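Long-range contacts in penicillin-binding protein PbpB (Mycobacterium tuberculosis, PDB 6KGH), which synthesises cross-linked peptidoglycan from lipid intermediates during cell wall biogenesis and binds penicillin: residues 270-275 against 380-385; 406-411 against 429-434; 509-514 against 539-544; 513-518 against 528-533. All coordinates share one frame; numbering follows the deposited sequence.

Contact 1 (270-275 against 380-385)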
loop_
_atom_site.group_PDB
_atom_site.type_symbol
_atom_site.label_atom_id
_atom_site.label_comp_id
_atom_site.label_asym_id
_atom_site.label_seq_id
_atom_site.Cartn_x
_atom_site.Cartn_y
_atom_site.Cartn_z
ATOM N N VAL A 270 -3.988 -2.129 11.101
ATOM C CA VAL A 270 -4.464 -1.554 9.834
ATOM C C VAL A 270 -5.532 -2.408 9.187
ATOM O O VAL A 270 -6.220 -1.932 8.274
ATOM C CB VAL A 270 -3.489 -1.333 8.653
ATOM C CG1 VAL A 270 -2.910 0.063 8.612
ATOM C CG2 VAL A 270 -2.530 -2.510 8.385
ATOM N N ASN A 271 -5.646 -3.671 9.573
ATOM C CA ASN A 271 -6.671 -4.524 8.997
ATOM C C ASN A 271 -8.076 -4.174 9.481
ATOM O O ASN A 271 -9.038 -4.744 8.964
ATOM C CB ASN A 271 -6.374 -5.992 9.325
ATOM C CG ASN A 271 -7.041 -6.942 8.359
ATOM O OD1 ASN A 271 -6.959 -6.755 7.148
ATOM N ND2 ASN A 271 -7.734 -7.959 8.888
ATOM N N LYS A 272 -8.221 -3.273 10.455
ATOM C CA LYS A 272 -9.536 -3.027 11.045
ATOM C C LYS A 272 -10.502 -2.331 10.095
ATOM O O LYS A 272 -11.699 -2.282 10.388
ATOM C CB LYS A 272 -9.379 -2.224 12.332
ATOM C CG LYS A 272 -8.655 -3.033 13.444
ATOM C CD LYS A 272 -8.461 -2.176 14.718
ATOM C CE LYS A 272 -7.733 -2.938 15.828
ATOM N NZ LYS A 272 -7.413 -2.068 17.001
ATOM N N ILE A 273 -10.022 -1.812 8.966
ATOM C CA ILE A 273 -10.925 -1.376 7.906
ATOM C C ILE A 273 -11.921 -2.478 7.525
ATOM O O ILE A 273 -13.083 -2.191 7.201
ATOM C CB ILE A 273 -10.109 -0.893 6.688
ATOM C CG1 ILE A 273 -11.060 -0.350 5.616
ATOM C CG2 ILE A 273 -9.228 -2.025 6.133
ATOM C CD1 ILE A 273 -10.369 0.133 4.368
ATOM N N VAL A 274 -11.509 -3.752 7.590
ATOM C CA VAL A 274 -12.429 -4.823 7.212
ATOM C C VAL A 274 -13.587 -4.914 8.205
ATOM O O VAL A 274 -14.758 -4.914 7.808
ATOM C CB VAL A 274 -11.693 -6.167 7.067
ATOM C CG1 VAL A 274 -12.658 -7.219 6.506
ATOM C CG2 VAL A 274 -10.482 -6.018 6.121
ATOM N N ALA A 275 -13.278 -5.002 9.506
ATOM C CA ALA A 275 -14.333 -5.027 10.517
ATOM C C ALA A 275 -15.224 -3.794 10.419
ATOM O O ALA A 275 -16.452 -3.910 10.485
ATOM C CB ALA A 275 -13.734 -5.128 11.922
ATOM N N LEU A 380 -8.029 -12.671 13.307
ATOM C CA LEU A 380 -8.077 -12.006 12.008
ATOM C C LEU A 380 -8.633 -10.585 12.059
ATOM O O LEU A 380 -8.055 -9.711 11.386
ATOM C CB LEU A 380 -8.887 -12.844 11.005
ATOM C CG LEU A 380 -8.323 -14.197 10.570
ATOM C CD1 LEU A 380 -9.191 -14.757 9.447
ATOM C CD2 LEU A 380 -6.853 -14.101 10.153
ATOM N N PRO A 381 -9.718 -10.285 12.785
ATOM C CA PRO A 381 -10.251 -8.909 12.745
ATOM C C PRO A 381 -9.284 -7.866 13.277
ATOM O O PRO A 381 -9.379 -6.703 12.870
ATOM C CB PRO A 381 -11.532 -9.002 13.597
ATOM C CG PRO A 381 -11.959 -10.463 13.446
ATOM C CD PRO A 381 -10.632 -11.196 13.502
ATOM N N ILE A 382 -8.337 -8.229 14.145
ATOM C CA ILE A 382 -7.339 -7.263 14.603
ATOM C C ILE A 382 -6.015 -7.422 13.852
ATOM O O ILE A 382 -4.995 -6.856 14.260
ATOM C CB ILE A 382 -7.129 -7.337 16.129
ATOM C CG1 ILE A 382 -6.661 -8.727 16.546
ATOM C CG2 ILE A 382 -8.416 -6.921 16.897
ATOM C CD1 ILE A 382 -6.290 -8.819 18.029
ATOM N N GLY A 383 -6.019 -8.176 12.757
ATOM C CA GLY A 383 -4.909 -8.218 11.835
ATOM C C GLY A 383 -3.823 -9.212 12.158
ATOM O O GLY A 383 -2.706 -9.049 11.667
ATOM N N GLN A 384 -4.095 -10.214 12.994
ATOM C CA GLN A 384 -3.119 -11.244 13.332
ATOM C C GLN A 384 -3.542 -12.549 12.672
ATOM O O GLN A 384 -4.734 -12.840 12.589
ATOM C CB GLN A 384 -3.006 -11.456 14.851
ATOM C CG GLN A 384 -2.311 -10.346 15.623
ATOM C CD GLN A 384 -2.249 -10.605 17.141
ATOM O OE1 GLN A 384 -2.939 -11.485 17.679
ATOM N NE2 GLN A 384 -1.419 -9.837 17.829
ATOM N N GLY A 385 -2.568 -13.337 12.203
ATOM C CA GLY A 385 -2.879 -14.624 11.606
ATOM C C GLY A 385 -3.157 -14.607 10.122
ATOM O O GLY A 385 -3.631 -15.615 9.579
HETATM O O HOH W 1 -10.567 -6.274 10.394
#
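The amide of N271 reaches across to the carbonyl of L380, where ND2 donates to O at 3.1 Å. The bond is bent, with an N-H...O angle of 139°, although the acceptor lies close to the plane of the amide. With CG anti to the backbone N (chi1 -158°), the amide is carried over to the 380-385 side, and CB of N271 comes to 3.7 Å from CA of G383. G383 N also bonds to L380 O, and the two donors approach from opposite faces of the carbonyl plane, so this buried oxygen is gripped twice. G383, at positive phi, is the C' residue of a Schellman motif closing helix 376-379. K272 runs extended alongside I382, both side chains pointing the same way, and K272 CE lies 4.2 Å from I382 CG2. One water bridges the two backbones: it donates to N271 O at 2.6 Å and to P381 O at 2.8 Å, and accepts from A275 N at 3.1 Å. The amino end of K272 continues past I382 to S324 and N326, to which NZ is hydrogen-bonded. S269, by similarity the acyl-ester nucleophile, and K272 fit the SXXK motif, while S324 and N326 fit SXN. The contact joins the 3-10 turn and helix following S269 to the Schellman-capped end of helix 376-379, beside the active-site motifs characteristic of penicillin-binding transpeptidases.

Contact 2 (406-411 against 429-434)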
loop_
_atom_site.group_PDB
_atom_site.type_symbol
_atom_site.label_atom_id
_atom_site.label_comp_id
_atom_site.label_asym_id
_atom_site.label_seq_id
_atom_site.Cartn_x
_atom_site.Cartn_y
_atom_site.Cartn_z
ATOM N N ARG A 406 -13.700 -1.560 -5.468
ATOM C CA ARG A 406 -12.268 -1.826 -5.541
ATOM C C ARG A 406 -11.859 -2.043 -6.991
ATOM O O ARG A 406 -12.467 -2.850 -7.698
ATOM C CB ARG A 406 -11.913 -3.042 -4.691
ATOM C CG ARG A 406 -10.408 -3.338 -4.623
ATOM C CD ARG A 406 -10.120 -4.367 -3.555
ATOM N NE ARG A 406 -10.694 -5.689 -3.819
ATOM C CZ ARG A 406 -10.162 -6.574 -4.664
ATOM N NH1 ARG A 406 -9.057 -6.277 -5.331
ATOM N NH2 ARG A 406 -10.720 -7.764 -4.829
ATOM N N VAL A 407 -10.851 -1.301 -7.439
ATOM C CA VAL A 407 -10.254 -1.460 -8.759
ATOM C C VAL A 407 -8.834 -1.994 -8.557
ATOM O O VAL A 407 -7.958 -1.255 -8.072
ATOM C CB VAL A 407 -10.249 -0.145 -9.552
ATOM C CG1 VAL A 407 -9.790 -0.384 -11.001
ATOM C CG2 VAL A 407 -11.647 0.531 -9.534
ATOM N N PRO A 408 -8.560 -3.250 -8.906
ATOM C CA PRO A 408 -7.218 -3.810 -8.710
ATOM C C PRO A 408 -6.165 -2.900 -9.314
ATOM O O PRO A 408 -6.348 -2.357 -10.415
ATOM C CB PRO A 408 -7.289 -5.156 -9.449
ATOM C CG PRO A 408 -8.749 -5.523 -9.391
ATOM C CD PRO A 408 -9.466 -4.213 -9.559
ATOM N N PRO A 409 -5.083 -2.646 -8.592
ATOM C CA PRO A 409 -4.085 -1.687 -9.081
ATOM C C PRO A 409 -3.358 -2.237 -10.293
ATOM O O PRO A 409 -3.214 -3.451 -10.447
ATOM C CB PRO A 409 -3.144 -1.517 -7.884
ATOM C CG PRO A 409 -3.353 -2.754 -7.070
ATOM C CD PRO A 409 -4.765 -3.163 -7.255
ATOM N N ARG A 410 -2.936 -1.319 -11.178
ATOM C CA ARG A 410 -2.182 -1.628 -12.390
ATOM C C ARG A 410 -1.043 -0.630 -12.524
ATOM O O ARG A 410 -1.217 0.552 -12.211
ATOM C CB ARG A 410 -3.083 -1.544 -13.662
ATOM C CG ARG A 410 -4.175 -2.597 -13.736
ATOM C CD ARG A 410 -3.549 -3.956 -13.901
ATOM N NE ARG A 410 -4.503 -5.055 -14.043
ATOM C CZ ARG A 410 -4.981 -5.808 -13.054
ATOM N NH1 ARG A 410 -4.619 -5.605 -11.785
ATOM N NH2 ARG A 410 -5.818 -6.802 -13.340
ATOM N N ILE A 411 0.116 -1.093 -13.014
ATOM C CA ILE A 411 1.268 -0.212 -13.217
ATOM C C ILE A 411 1.621 -0.029 -14.689
ATOM O O ILE A 411 2.360 0.916 -15.022
ATOM C CB ILE A 411 2.508 -0.688 -12.421
ATOM C CG1 ILE A 411 3.518 0.459 -12.256
ATOM C CG2 ILE A 411 3.195 -1.893 -13.090
ATOM C CD1 ILE A 411 4.415 0.298 -11.032
ATOM N N ASP A 429 -11.558 -5.579 -14.166
ATOM C CA ASP A 429 -12.939 -5.605 -13.691
ATOM C C ASP A 429 -13.050 -5.055 -12.264
ATOM O O ASP A 429 -12.234 -5.385 -11.396
ATOM C CB ASP A 429 -13.481 -7.039 -13.721
ATOM C CG ASP A 429 -13.958 -7.470 -15.109
ATOM O OD1 ASP A 429 -14.517 -6.635 -15.849
ATOM O OD2 ASP A 429 -13.768 -8.655 -15.451
ATOM N N ASP A 430 -14.087 -4.233 -12.051
ATOM C CA ASP A 430 -14.522 -3.701 -10.758
ATOM C C ASP A 430 -14.904 -4.809 -9.782
ATOM O O ASP A 430 -15.406 -5.862 -10.175
ATOM C CB ASP A 430 -15.769 -2.803 -10.951
ATOM C CG ASP A 430 -15.435 -1.437 -11.511
ATOM O OD1 ASP A 430 -14.250 -1.174 -11.793
ATOM O OD2 ASP A 430 -16.357 -0.612 -11.673
ATOM N N ILE A 431 -14.734 -4.531 -8.486
ATOM C CA ILE A 431 -15.275 -5.372 -7.416
ATOM C C ILE A 431 -16.023 -4.464 -6.446
ATOM O O ILE A 431 -15.406 -3.634 -5.760
ATOM C CB ILE A 431 -14.201 -6.178 -6.669
ATOM C CG1 ILE A 431 -13.443 -7.112 -7.617
ATOM C CG2 ILE A 431 -14.849 -6.999 -5.571
ATOM C CD1 ILE A 431 -12.046 -6.657 -7.926
ATOM N N ARG A 432 -17.344 -4.625 -6.384
ATOM C CA ARG A 432 -18.166 -3.943 -5.401
ATOM C C ARG A 432 -17.933 -4.604 -4.050
ATOM O O ARG A 432 -18.310 -5.762 -3.846
ATOM C CB ARG A 432 -19.638 -4.007 -5.813
ATOM C CG ARG A 432 -20.683 -3.673 -4.712
ATOM C CD ARG A 432 -20.774 -2.196 -4.352
ATOM N NE ARG A 432 -21.041 -1.308 -5.486
ATOM C CZ ARG A 432 -20.873 0.012 -5.449
ATOM N NH1 ARG A 432 -20.430 0.600 -4.336
ATOM N NH2 ARG A 432 -21.119 0.749 -6.524
ATOM N N VAL A 433 -17.287 -3.881 -3.137
ATOM C CA VAL A 433 -17.027 -4.394 -1.790
ATOM C C VAL A 433 -18.093 -3.935 -0.795
ATOM O O VAL A 433 -18.618 -4.731 -0.013
ATOM C CB VAL A 433 -15.618 -3.965 -1.337
ATOM C CG1 VAL A 433 -15.345 -4.440 0.089
ATOM C CG2 VAL A 433 -14.549 -4.498 -2.316
ATOM N N VAL A 434 -18.401 -2.642 -0.770
ATOM C CA VAL A 434 -19.474 -2.099 0.057
ATOM C C VAL A 434 -20.214 -1.068 -0.779
ATOM O O VAL A 434 -19.751 -0.663 -1.846
ATOM C CB VAL A 434 -18.973 -1.446 1.364
ATOM C CG1 VAL A 434 -18.358 -2.481 2.303
ATOM C CG2 VAL A 434 -18.017 -0.284 1.043
#
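R406 and I431 form an antiparallel hydrogen-bonded pair: R406 N donates to I431 O at 2.7 Å and I431 N returns a bond to R406 O at 2.9 Å. Their side chains leave the same face of this two-stranded sheet and lie side by side. CD1 of I431 sits over one face of the R406 guanidinium, displaced toward its rim and 3.5 Å from NH2. The same methyl meets CG of P408 at 3.8 Å, so it is shared between the flat cation and the proline ring. On the C-terminal side of I431, V433 CG2 touches R406 CB, also at 3.8 Å, and V407 CG2 lies alongside the carboxylate of D430. The guanidinium owes its placement to the bend at chi3 (65°) and to a second-shell bond from NE to the carbonyl O of K347, which ties the arginine to the end of helix 338-347. Q398 of helix 390-401 holds the backbone, its OE1 accepting from V407 N. Beyond the short sheet, R410 is backbone-bonded to V233 of strand 233-238, and V434 packs on S277 and E281 of helix 272-281, so the two segments together connect three helices and that strand.

Contact 3 (509-514 against 539-544)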
loop_
_atom_site.group_PDB
_atom_site.type_symbol
_atom_site.label_atom_id
_atom_site.label_comp_id
_atom_site.label_asym_id
_atom_site.label_seq_id
_atom_site.Cartn_x
_atom_site.Cartn_y
_atom_site.Cartn_z
ATOM N N TYR A 509 -6.154 10.513 -3.794
ATOM C CA TYR A 509 -4.955 9.704 -3.643
ATOM C C TYR A 509 -5.131 8.766 -2.465
ATOM O O TYR A 509 -5.705 9.144 -1.439
ATOM C CB TYR A 509 -3.719 10.569 -3.407
ATOM C CG TYR A 509 -3.440 11.540 -4.526
ATOM C CD1 TYR A 509 -2.872 11.105 -5.715
ATOM C CD2 TYR A 509 -3.725 12.894 -4.386
ATOM C CE1 TYR A 509 -2.617 11.995 -6.745
ATOM C CE2 TYR A 509 -3.463 13.790 -5.406
ATOM C CZ TYR A 509 -2.912 13.336 -6.582
ATOM O OH TYR A 509 -2.658 14.229 -7.594
ATOM N N VAL A 510 -4.617 7.551 -2.611
ATOM C CA VAL A 510 -4.586 6.580 -1.531
ATOM C C VAL A 510 -3.124 6.277 -1.248
ATOM O O VAL A 510 -2.357 5.987 -2.172
ATOM C CB VAL A 510 -5.356 5.301 -1.897
ATOM C CG1 VAL A 510 -5.379 4.351 -0.723
ATOM C CG2 VAL A 510 -6.770 5.656 -2.391
ATOM N N ILE A 511 -2.732 6.371 0.015
ATOM C CA ILE A 511 -1.330 6.269 0.389
ATOM C C ILE A 511 -1.191 5.180 1.434
ATOM O O ILE A 511 -1.868 5.221 2.468
ATOM C CB ILE A 511 -0.777 7.597 0.924
ATOM C CG1 ILE A 511 -0.905 8.687 -0.134
ATOM C CG2 ILE A 511 0.701 7.413 1.385
ATOM C CD1 ILE A 511 -0.840 10.112 0.425
ATOM N N GLY A 512 -0.301 4.234 1.179
ATOM C CA GLY A 512 0.011 3.179 2.135
ATOM C C GLY A 512 1.496 3.128 2.435
ATOM O O GLY A 512 2.324 3.188 1.524
ATOM N N ILE A 513 1.818 2.972 3.714
ATOM C CA ILE A 513 3.178 3.052 4.240
ATOM C C ILE A 513 3.405 1.871 5.168
ATOM O O ILE A 513 2.537 1.542 5.979
ATOM C CB ILE A 513 3.399 4.369 5.023
ATOM C CG1 ILE A 513 3.272 5.578 4.086
ATOM C CG2 ILE A 513 4.745 4.358 5.740
ATOM C CD1 ILE A 513 2.917 6.868 4.800
ATOM N N MET A 514 4.584 1.262 5.096
ATOM C CA MET A 514 4.989 0.303 6.115
ATOM C C MET A 514 6.406 0.613 6.578
ATOM O O MET A 514 7.284 0.889 5.752
ATOM C CB MET A 514 4.895 -1.142 5.602
ATOM C CG MET A 514 5.192 -2.179 6.698
ATOM S SD MET A 514 6.960 -2.586 6.884
ATOM C CE MET A 514 7.213 -3.773 5.561
ATOM N N GLY A 539 0.157 15.994 2.280
ATOM C CA GLY A 539 0.168 17.445 2.220
ATOM C C GLY A 539 0.846 17.967 0.974
ATOM O O GLY A 539 0.398 18.945 0.373
ATOM N N TRP A 540 1.933 17.320 0.567
ATOM C CA TRP A 540 2.616 17.719 -0.653
ATOM C C TRP A 540 1.739 17.477 -1.875
ATOM O O TRP A 540 1.718 18.292 -2.804
ATOM C CB TRP A 540 3.945 16.958 -0.772
ATOM C CG TRP A 540 4.721 17.312 -2.006
ATOM C CD1 TRP A 540 5.454 18.445 -2.213
ATOM C CD2 TRP A 540 4.848 16.533 -3.196
ATOM N NE1 TRP A 540 6.021 18.421 -3.462
ATOM C CE2 TRP A 540 5.669 17.259 -4.087
ATOM C CE3 TRP A 540 4.347 15.293 -3.599
ATOM C CZ2 TRP A 540 5.997 16.790 -5.350
ATOM C CZ3 TRP A 540 4.689 14.820 -4.856
ATOM C CH2 TRP A 540 5.499 15.571 -5.718
ATOM N N LEU A 541 1.022 16.350 -1.903
ATOM C CA LEU A 541 0.144 16.071 -3.036
ATOM C C LEU A 541 -0.957 17.115 -3.147
ATOM O O LEU A 541 -1.350 17.499 -4.255
ATOM C CB LEU A 541 -0.464 14.666 -2.904
ATOM C CG LEU A 541 0.479 13.475 -3.150
ATOM C CD1 LEU A 541 -0.181 12.155 -2.772
ATOM C CD2 LEU A 541 0.888 13.457 -4.621
ATOM N N MET A 542 -1.457 17.599 -2.005
ATOM C CA MET A 542 -2.499 18.623 -2.029
ATOM C C MET A 542 -1.960 19.954 -2.541
ATOM O O MET A 542 -2.585 20.604 -3.390
ATOM C CB MET A 542 -3.108 18.794 -0.634
ATOM C CG MET A 542 -3.786 17.539 -0.092
ATOM S SD MET A 542 -5.222 17.008 -1.042
ATOM C CE MET A 542 -4.563 15.907 -2.292
ATOM N N GLN A 543 -0.804 20.378 -2.030
ATOM C CA GLN A 543 -0.262 21.681 -2.403
ATOM C C GLN A 543 0.105 21.722 -3.885
ATOM O O GLN A 543 -0.240 22.673 -4.594
ATOM C CB GLN A 543 0.947 22.015 -1.523
ATOM C CG GLN A 543 0.569 22.415 -0.086
ATOM C CD GLN A 543 1.666 22.126 0.939
ATOM O OE1 GLN A 543 2.810 21.832 0.581
ATOM N NE2 GLN A 543 1.317 22.219 2.223
ATOM N N ARG A 544 0.773 20.678 -4.380
ATOM C CA ARG A 544 1.287 20.711 -5.745
ATOM C C ARG A 544 0.176 20.766 -6.786
ATOM O O ARG A 544 0.424 21.197 -7.916
ATOM C CB ARG A 544 2.187 19.496 -6.005
ATOM C CG ARG A 544 1.433 18.219 -6.260
ATOM C CD ARG A 544 2.369 17.005 -6.415
ATOM N NE ARG A 544 3.020 16.901 -7.721
ATOM C CZ ARG A 544 2.484 16.306 -8.788
ATOM N NH1 ARG A 544 1.264 15.772 -8.730
ATOM N NH2 ARG A 544 3.165 16.254 -9.921
HETATM O O HOH W 2 -0.773 16.077 -6.465
#
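Y509 and L541 bring the two backbones closest, with their CA atoms 8.2 Å apart. The strand 509-514 and helix 539-544 segments run nearly antiparallel, at 156° between their N-to-C directions, and their axes approach to 10.7 Å, a spacing bridged by side chains. Contact is concentrated at the start of the strand. The Y509 ring takes L541 over one face: CD1 of the leucine is 4.1 Å from the ring centroid and 25° off the normal, a CH-pi contact displaced toward the ring's CG side. At the ring edge, close to its plane, CE of M542 lies 3.8 Å from Y509 CD2. That methyl is brought to the edge by bends in the methionine chain at chi2 (-64°) and chi3; the two side chains slide past each other in opposite directions. L541 CD1 serves a second partner, meeting I511 CD1 tip to tip at 3.9 Å; one leucine methyl therefore joins two strand residues that point to the same side. The polar end of Y509 is linked through water. A single molecule lies 2.9 Å from Y509 OH, donates to L541 O at 2.7 Å and accepts from R544 NH1 at 3.1 Å, in the plane of the guanidinium. It thereby ties the phenol to both backbone and side chain of the helix, and E545 adds a weak hydrogen bond to the same hydroxyl. W540, which does not touch the strand segment, stacks on Y204. A C-terminal helix laid against a central antiparallel sheet in this way is characteristic of the transpeptidase fold shared with the beta-lactamases.

Contact 4 (513-518 against 528-533). With CO (cobalt (II) ion), chain C.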
loop_
_atom_site.group_PDB
_atom_site.type_symbol
_atom_site.label_atom_id
_atom_site.label_comp_id
_atom_site.label_asym_id
_atom_site.label_seq_id
_atom_site.Cartn_x
_atom_site.Cartn_y
_atom_site.Cartn_z
ATOM N N ILE A 513 1.818 2.972 3.714
ATOM C CA ILE A 513 3.178 3.052 4.240
ATOM C C ILE A 513 3.405 1.871 5.168
ATOM O O ILE A 513 2.537 1.542 5.979
ATOM C CB ILE A 513 3.399 4.369 5.023
ATOM C CG1 ILE A 513 3.272 5.578 4.086
ATOM C CG2 ILE A 513 4.745 4.358 5.740
ATOM C CD1 ILE A 513 2.917 6.868 4.800
ATOM N N MET A 514 4.584 1.262 5.096
ATOM C CA MET A 514 4.989 0.303 6.115
ATOM C C MET A 514 6.406 0.613 6.578
ATOM O O MET A 514 7.284 0.889 5.752
ATOM C CB MET A 514 4.895 -1.142 5.602
ATOM C CG MET A 514 5.192 -2.179 6.698
ATOM S SD MET A 514 6.960 -2.586 6.884
ATOM C CE MET A 514 7.213 -3.773 5.561
ATOM N N LEU A 515 6.610 0.575 7.900
ATOM C CA LEU A 515 7.916 0.693 8.552
ATOM C C LEU A 515 8.226 -0.617 9.256
ATOM O O LEU A 515 7.419 -1.093 10.052
ATOM C CB LEU A 515 7.924 1.812 9.597
ATOM C CG LEU A 515 8.086 3.300 9.262
ATOM C CD1 LEU A 515 7.392 3.644 7.997
ATOM C CD2 LEU A 515 7.545 4.184 10.412
ATOM N N ASP A 516 9.395 -1.185 8.985
ATOM C CA ASP A 516 9.781 -2.453 9.594
ATOM C C ASP A 516 10.519 -2.163 10.899
ATOM O O ASP A 516 11.716 -1.872 10.899
ATOM C CB ASP A 516 10.638 -3.257 8.626
ATOM C CG ASP A 516 11.099 -4.590 9.206
ATOM O OD1 ASP A 516 10.905 -4.863 10.421
ATOM O OD2 ASP A 516 11.655 -5.371 8.418
ATOM N N ASN A 517 9.800 -2.259 12.011
ATOM C CA ASN A 517 10.363 -2.118 13.349
ATOM C C ASN A 517 11.153 -0.822 13.548
ATOM O O ASN A 517 12.351 -0.856 13.833
ATOM C CB ASN A 517 11.229 -3.323 13.698
ATOM C CG ASN A 517 11.426 -3.458 15.202
ATOM O OD1 ASN A 517 10.489 -3.255 15.983
ATOM N ND2 ASN A 517 12.636 -3.786 15.612
ATOM N N PRO A 518 10.505 0.333 13.422
ATOM C CA PRO A 518 11.205 1.595 13.674
ATOM C C PRO A 518 11.485 1.769 15.160
ATOM O O PRO A 518 10.751 1.271 16.018
ATOM C CB PRO A 518 10.212 2.651 13.173
ATOM C CG PRO A 518 8.873 2.024 13.459
ATOM C CD PRO A 518 9.055 0.536 13.228
ATOM N N HIS A 528 6.844 5.535 17.395
ATOM C CA HIS A 528 7.011 4.497 16.383
ATOM C C HIS A 528 6.121 4.707 15.157
ATOM O O HIS A 528 5.979 3.789 14.348
ATOM C CB HIS A 528 6.728 3.122 16.994
ATOM C CG HIS A 528 7.606 2.802 18.160
ATOM N ND1 HIS A 528 8.948 2.523 18.021
ATOM C CD2 HIS A 528 7.348 2.763 19.489
ATOM C CE1 HIS A 528 9.473 2.295 19.213
ATOM N NE2 HIS A 528 8.523 2.434 20.121
ATOM N N SER A 529 5.570 5.899 14.974
ATOM C CA SER A 529 4.453 6.109 14.075
ATOM C C SER A 529 4.907 6.376 12.647
ATOM O O SER A 529 5.942 7.004 12.407
ATOM C CB SER A 529 3.596 7.271 14.589
ATOM O OG SER A 529 2.515 7.510 13.719
ATOM N N ALA A 530 4.127 5.872 11.696
ATOM C CA ALA A 530 4.290 6.208 10.298
ATOM C C ALA A 530 3.420 7.391 9.893
ATOM O O ALA A 530 3.522 7.858 8.753
ATOM C CB ALA A 530 3.958 4.986 9.434
ATOM N N ALA A 531 2.578 7.880 10.806
ATOM C CA ALA A 531 1.683 8.993 10.488
ATOM C C ALA A 531 2.393 10.246 9.964
ATOM O O ALA A 531 1.827 10.901 9.071
ATOM C CB ALA A 531 0.824 9.330 11.720
ATOM N N PRO A 532 3.583 10.640 10.439
ATOM C CA PRO A 532 4.205 11.845 9.859
ATOM C C PRO A 532 4.638 11.667 8.415
ATOM O O PRO A 532 4.681 12.660 7.676
ATOM C CB PRO A 532 5.410 12.113 10.775
ATOM C CG PRO A 532 5.089 11.409 12.057
ATOM C CD PRO A 532 4.316 10.186 11.639
ATOM N N LEU A 533 4.961 10.445 7.978
ATOM C CA LEU A 533 5.265 10.264 6.561
ATOM C C LEU A 533 4.011 10.441 5.707
ATOM O O LEU A 533 4.073 11.009 4.606
ATOM C CB LEU A 533 5.910 8.894 6.318
ATOM C CG LEU A 533 6.263 8.573 4.863
ATOM C CD1 LEU A 533 7.143 9.671 4.253
ATOM C CD2 LEU A 533 6.971 7.222 4.777
HETATM CO CO CO C . 9.151 2.759 22.310
HETATM O O HOH W 3 7.318 1.033 22.633
#
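L515 and A530 face each other with CA atoms 6.8 Å apart, and P518 and H528 narrow the gap to 5.8 Å, as strand 509-516 leads into a loop and the chain returns to start helix 531-544. This strand-to-helix connection belongs to the penicillin-binding, beta-lactamase-like transpeptidase fold, in which the C-terminal helix packs on the central sheet. The apolar part centres on A530, whose CB is wedged between two strand residues on the same side of the sheet: it lies 3.8 Å from CG2 of I513 and, at the same spacing, from CD2 of L515. I513 also engages L533 of helix 531-544. Its CG2 meets CD2 of L533 at 3.8 Å, and its CD1 reaches across to L533 CG, the two side chains crossing at a slant. CB of L533 already faces the strand, and with CG anti to the backbone N (chi1 179°) CD2 comes against I513 CG2. S529 turns its side chain the other way, where OG accepts from A531 N at 2.9 Å, a capping bond at the approach to the helix. Near P518 the contact turns mixed: its CG lies against the H528 backbone, and its carbonyl takes a hydrogen bond. The imidazole of H528 donates from ND1 to P518 O at 3.0 Å, but the bond is bent (142°) and the nitrogen stands 44° out of the carbonyl plane. With ND1 committed as a donor, the other ring nitrogen serves a metal: H528 NE2 binds a cobalt ion at 2.3 Å, and a water also coordinates that ion.

Overall arrangement
Contacts 3 and 4 share I513 and M514 and use the same strand 509-516 and helix 531-544, one toward each end of the pairing, with centres 15 Å apart; the cobalt ion held by H528 belongs to contact 4. Contact 1 lies nearest the chemistry: the K272 side chain is about 4 Å from that of S269, the nucleophile by similarity, whereas the S529 side chain of contact 4 is about 11 Å from it. Contact 2 is away from the annotated sites, its centre 20 Å from that of contact 1; contacts 2 and 4 lie on opposite sides of the chain's centre. Helix 390-401 touches N271 of contact 1, R406 of contact 2 and V510 of contact 3.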